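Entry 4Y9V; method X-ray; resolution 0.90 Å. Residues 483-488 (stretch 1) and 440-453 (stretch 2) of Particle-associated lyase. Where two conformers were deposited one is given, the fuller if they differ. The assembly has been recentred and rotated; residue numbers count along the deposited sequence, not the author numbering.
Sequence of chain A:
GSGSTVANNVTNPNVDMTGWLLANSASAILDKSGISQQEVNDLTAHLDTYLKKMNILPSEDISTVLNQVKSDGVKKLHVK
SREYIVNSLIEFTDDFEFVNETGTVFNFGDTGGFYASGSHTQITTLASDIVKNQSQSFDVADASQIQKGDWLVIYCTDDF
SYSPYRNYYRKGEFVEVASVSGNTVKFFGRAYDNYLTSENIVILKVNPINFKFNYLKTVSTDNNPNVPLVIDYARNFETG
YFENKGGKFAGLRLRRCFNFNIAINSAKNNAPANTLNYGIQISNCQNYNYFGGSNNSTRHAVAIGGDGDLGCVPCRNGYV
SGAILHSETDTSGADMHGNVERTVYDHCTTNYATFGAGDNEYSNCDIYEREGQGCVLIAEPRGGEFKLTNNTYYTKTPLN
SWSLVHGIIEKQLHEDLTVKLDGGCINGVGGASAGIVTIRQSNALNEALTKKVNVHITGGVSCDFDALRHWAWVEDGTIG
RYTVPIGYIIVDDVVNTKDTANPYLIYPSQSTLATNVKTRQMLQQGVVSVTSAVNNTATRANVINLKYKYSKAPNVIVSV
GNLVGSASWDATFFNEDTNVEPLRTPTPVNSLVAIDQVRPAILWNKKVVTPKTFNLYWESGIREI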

# COMPACT_ATOMS: atom_id res chain seq x y z
N THR A 483 -30.75 6.65 22.34
CA THR A 483 -29.39 6.10 22.38
C THR A 483 -29.03 5.69 20.96
O THR A 483 -29.79 4.98 20.29
CB THR A 483 -29.35 4.89 23.33
OG1 THR A 483 -29.54 5.42 24.65
CG2 THR A 483 -28.04 4.19 23.26
N VAL A 484 -27.85 6.13 20.50
CA VAL A 484 -27.28 5.58 19.26
C VAL A 484 -26.62 4.26 19.65
O VAL A 484 -25.71 4.29 20.48
CB VAL A 484 -26.27 6.53 18.63
CG1 VAL A 484 -25.61 5.86 17.45
CG2 VAL A 484 -26.96 7.84 18.23
N PRO A 485 -27.07 3.11 19.15
CA PRO A 485 -26.41 1.84 19.55
C PRO A 485 -24.97 1.86 19.13
O PRO A 485 -24.64 2.22 17.99
CB PRO A 485 -27.21 0.79 18.77
CG PRO A 485 -28.55 1.43 18.46
CD PRO A 485 -28.17 2.87 18.18
N ILE A 486 -24.08 1.41 20.04
CA ILE A 486 -22.65 1.31 19.82
C ILE A 486 -22.25 -0.10 20.16
O ILE A 486 -22.56 -0.58 21.26
CB ILE A 486 -21.87 2.35 20.66
CG1 ILE A 486 -22.24 3.78 20.23
CG2 ILE A 486 -20.39 2.08 20.64
CD1 ILE A 486 -21.83 4.82 21.23
N GLY A 487 -21.51 -0.76 19.27
CA GLY A 487 -20.96 -2.06 19.58
C GLY A 487 -19.72 -1.93 20.44
O GLY A 487 -19.67 -2.29 21.61
N TYR A 488 -18.69 -1.34 19.83
CA TYR A 488 -17.46 -1.08 20.55
C TYR A 488 -16.83 0.22 20.09
O TYR A 488 -16.98 0.66 18.95
CB TYR A 488 -16.44 -2.24 20.38
CG TYR A 488 -16.03 -2.52 18.96
CD1 TYR A 488 -16.78 -3.36 18.13
CD2 TYR A 488 -14.90 -1.95 18.42
CE1 TYR A 488 -16.44 -3.61 16.84
CE2 TYR A 488 -14.51 -2.22 17.10
CZ TYR A 488 -15.29 -3.04 16.33
OH TYR A 488 -14.94 -3.33 15.03
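Stretch 2, residues 440-453: RQSNALNEALTKKV

Stretch 2 enters as the end of a strand, Arg440 and Gln441, and then leaves regular structure. A type I beta turn from Ser442 to Leu445 reverses the chain, closed by a hydrogen bond from Leu445 N to Ser442 O (3.1 Å) and steadied by a second from Ala444 N to Ser442 OG (3.0 Å). The chain then runs through an irregular segment to Lys452 and becomes strand again at Val453, where it pairs with stretch 1. The two backbones run parallel here: the CA atoms of Pro485 and Lys452 lie 4.7 Å apart, as do those of Ile486 and Val453, whereas upstream the nearest pair, Val484 CA and Leu449 CA, is 6.2 Å apart.

The register is set by a single parallel bridge between Ile486 and Val453. As is typical of such a bridge, one residue uses both its amide and its carbonyl to reach the two neighbours of its partner. Val453 N donates to Pro485 O (2.9 Å, nearly straight at 159°), and Gly487 N donates to Val453 O (3.1 Å, 143°). Two CA-H...O contacts reinforce the pairing, Lys452 CA to Pro485 O at 3.3 Å and Ile486 CA to Val453 O at 3.1 Å, so each carbonyl receives an N-H and a CA-H together. Stretch 1 turns a corner at Gly487, directly after the bridged Ile486. Glycine fits this corner: an ideal CB there would come within 3.2 Å of Lys452 CE, while the real Gly487 CA stands 3.9 Å from that same atom.

Pro485 precedes the bridge and points toward stretch 2. A proline has no amide hydrogen to offer, but its carbonyl remains free to accept, and its compact ring packs closely over the backbone of the loop: Pro485 CG is 3.3 Å from Leu449 O and 3.6 Å from Lys451 O, and Pro485 CD lies 3.9 Å from Leu449 CB. Lys451 O, covered in this contact, has no hydrogen-bonding partner anywhere in the model. Beside it, Lys452 lends its aliphatic stem, with CG 4.0 Å from Pro485 CB, while the end of the side chain leads away and its NZ is hydrogen-bonded elsewhere in the structure.

Val484 is buried, and its branched, wholly apolar side chain suits the small hydrophobic cluster it joins. Its CG1 meets Leu449 CD2 at 4.1 Å and Val453 CG2 at 4.0 Å. The side chains of Ile486 and Val453 lie on the same face of the sheet, as expected for a bridged pair.

Gln441 shows why a long amide is useful in a buried position. Its NE2 donates to Leu445 O (3.0 Å) and Glu447 O (2.9 Å), tying the loop back to the strand that precedes it. Its OE1, 3.6 Å from Val484 CG2, accepts from a water at 2.7 Å. That water also donates to Thr483 O (2.9 Å) and accepts from Leu449 N (2.8 Å), joining the two stretches where their backbones are too far apart to bond directly.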

# COMPACT_ATOMS: atom_id res chain seq x y z
N ARG A 440 -22.75 11.65 14.66
CA ARG A 440 -24.00 12.08 15.24
C ARG A 440 -25.17 11.53 14.44
O ARG A 440 -25.11 11.46 13.22
CB ARG A 440 -24.15 13.60 15.28
CG ARG A 440 -23.04 14.35 16.03
CD ARG A 440 -22.98 14.07 17.50
NE ARG A 440 -24.15 14.51 18.28
CZ ARG A 440 -24.27 15.72 18.80
NH1 ARG A 440 -23.43 16.69 18.55
NH2 ARG A 440 -25.31 15.96 19.63
N GLN A 441 -26.23 11.18 15.14
CA GLN A 441 -27.54 10.97 14.51
C GLN A 441 -28.19 12.32 14.28
O GLN A 441 -28.23 13.16 15.18
CB GLN A 441 -28.40 10.04 15.36
CG GLN A 441 -29.79 9.82 14.78
CD GLN A 441 -30.57 8.76 15.55
OE1 GLN A 441 -29.98 7.89 16.20
NE2 GLN A 441 -31.88 8.82 15.43
N SER A 442 -28.72 12.54 13.09
CA SER A 442 -29.43 13.78 12.80
C SER A 442 -30.72 13.87 13.62
O SER A 442 -31.43 12.90 13.78
CB SER A 442 -29.83 13.76 11.32
OG SER A 442 -30.54 14.94 11.02
N ASN A 443 -31.04 15.10 14.03
CA ASN A 443 -32.37 15.31 14.61
C ASN A 443 -33.47 15.00 13.63
O ASN A 443 -34.60 14.67 14.07
CB ASN A 443 -32.49 16.73 15.18
CG ASN A 443 -31.81 16.80 16.53
OD1 ASN A 443 -31.98 15.88 17.35
ND2 ASN A 443 -31.08 17.83 16.82
N ALA A 444 -33.21 15.03 12.32
CA ALA A 444 -34.25 14.72 11.33
C ALA A 444 -34.57 13.24 11.30
O ALA A 444 -35.58 12.90 10.71
CB ALA A 444 -33.78 15.21 9.96
N LEU A 445 -33.74 12.35 11.85
CA LEU A 445 -34.05 10.95 11.94
C LEU A 445 -34.72 10.76 13.32
O LEU A 445 -34.05 10.60 14.34
CB LEU A 445 -32.82 10.06 11.79
CG LEU A 445 -33.12 8.57 11.83
CD1 LEU A 445 -34.09 8.13 10.72
CD2 LEU A 445 -31.83 7.78 11.69
N ASN A 446 -36.03 10.90 13.36
CA ASN A 446 -36.77 10.96 14.63
C ASN A 446 -37.29 9.56 14.96
O ASN A 446 -38.49 9.33 15.11
CB ASN A 446 -37.88 11.99 14.59
CG ASN A 446 -38.48 12.21 15.99
OD1 ASN A 446 -37.98 11.81 17.05
ND2 ASN A 446 -39.65 12.81 15.92
N GLU A 447 -36.36 8.62 15.10
CA GLU A 447 -36.60 7.24 15.50
C GLU A 447 -35.26 6.64 15.91
O GLU A 447 -34.22 7.12 15.49
CB GLU A 447 -37.28 6.44 14.43
CG GLU A 447 -36.46 6.32 13.18
CD GLU A 447 -37.20 5.69 12.05
OE1 GLU A 447 -38.42 5.87 11.94
OE2 GLU A 447 -36.59 5.00 11.22
N ALA A 448 -35.30 5.62 16.72
CA ALA A 448 -34.08 4.96 17.15
C ALA A 448 -33.45 4.23 15.94
O ALA A 448 -34.12 3.64 15.09
CB ALA A 448 -34.37 3.97 18.26
N LEU A 449 -32.13 4.33 15.90
CA LEU A 449 -31.29 3.70 14.90
C LEU A 449 -31.26 2.21 15.17
O LEU A 449 -30.94 1.81 16.29
CB LEU A 449 -29.90 4.36 14.96
CG LEU A 449 -28.97 3.91 13.83
CD1 LEU A 449 -29.45 4.44 12.51
CD2 LEU A 449 -27.57 4.41 14.14
N THR A 450 -31.55 1.38 14.18
CA THR A 450 -31.59 -0.07 14.31
C THR A 450 -30.20 -0.68 14.49
O THR A 450 -29.92 -1.46 15.42
CB THR A 450 -32.31 -0.70 13.10
OG1 THR A 450 -33.63 -0.18 13.06
CG2 THR A 450 -32.39 -2.20 13.29
N LYS A 451 -29.29 -0.37 13.57
CA LYS A 451 -27.94 -0.88 13.53
C LYS A 451 -27.04 -0.05 14.47
O LYS A 451 -27.48 0.92 15.08
CB LYS A 451 -27.42 -0.86 12.08
CG LYS A 451 -28.20 -1.76 11.13
CD LYS A 451 -28.13 -3.22 11.48
CE LYS A 451 -28.92 -4.05 10.43
NZ LYS A 451 -29.02 -5.46 10.86
N LYS A 452 -25.80 -0.50 14.58
CA LYS A 452 -24.79 -0.01 15.51
C LYS A 452 -23.67 0.77 14.83
O LYS A 452 -23.41 0.62 13.65
CB LYS A 452 -24.07 -1.15 16.26
CG LYS A 452 -25.04 -2.06 17.05
CD LYS A 452 -24.34 -3.11 17.86
CE LYS A 452 -23.35 -4.06 17.22
NZ LYS A 452 -23.99 -5.10 16.34
N VAL A 453 -23.03 1.59 15.67
CA VAL A 453 -21.84 2.30 15.30
C VAL A 453 -20.67 1.79 16.15
O VAL A 453 -20.80 1.61 17.36
CB VAL A 453 -22.04 3.82 15.53
CG1 VAL A 453 -20.75 4.60 15.28
CG2 VAL A 453 -23.18 4.33 14.67
O HOH W 1 -30.84 5.89 17.79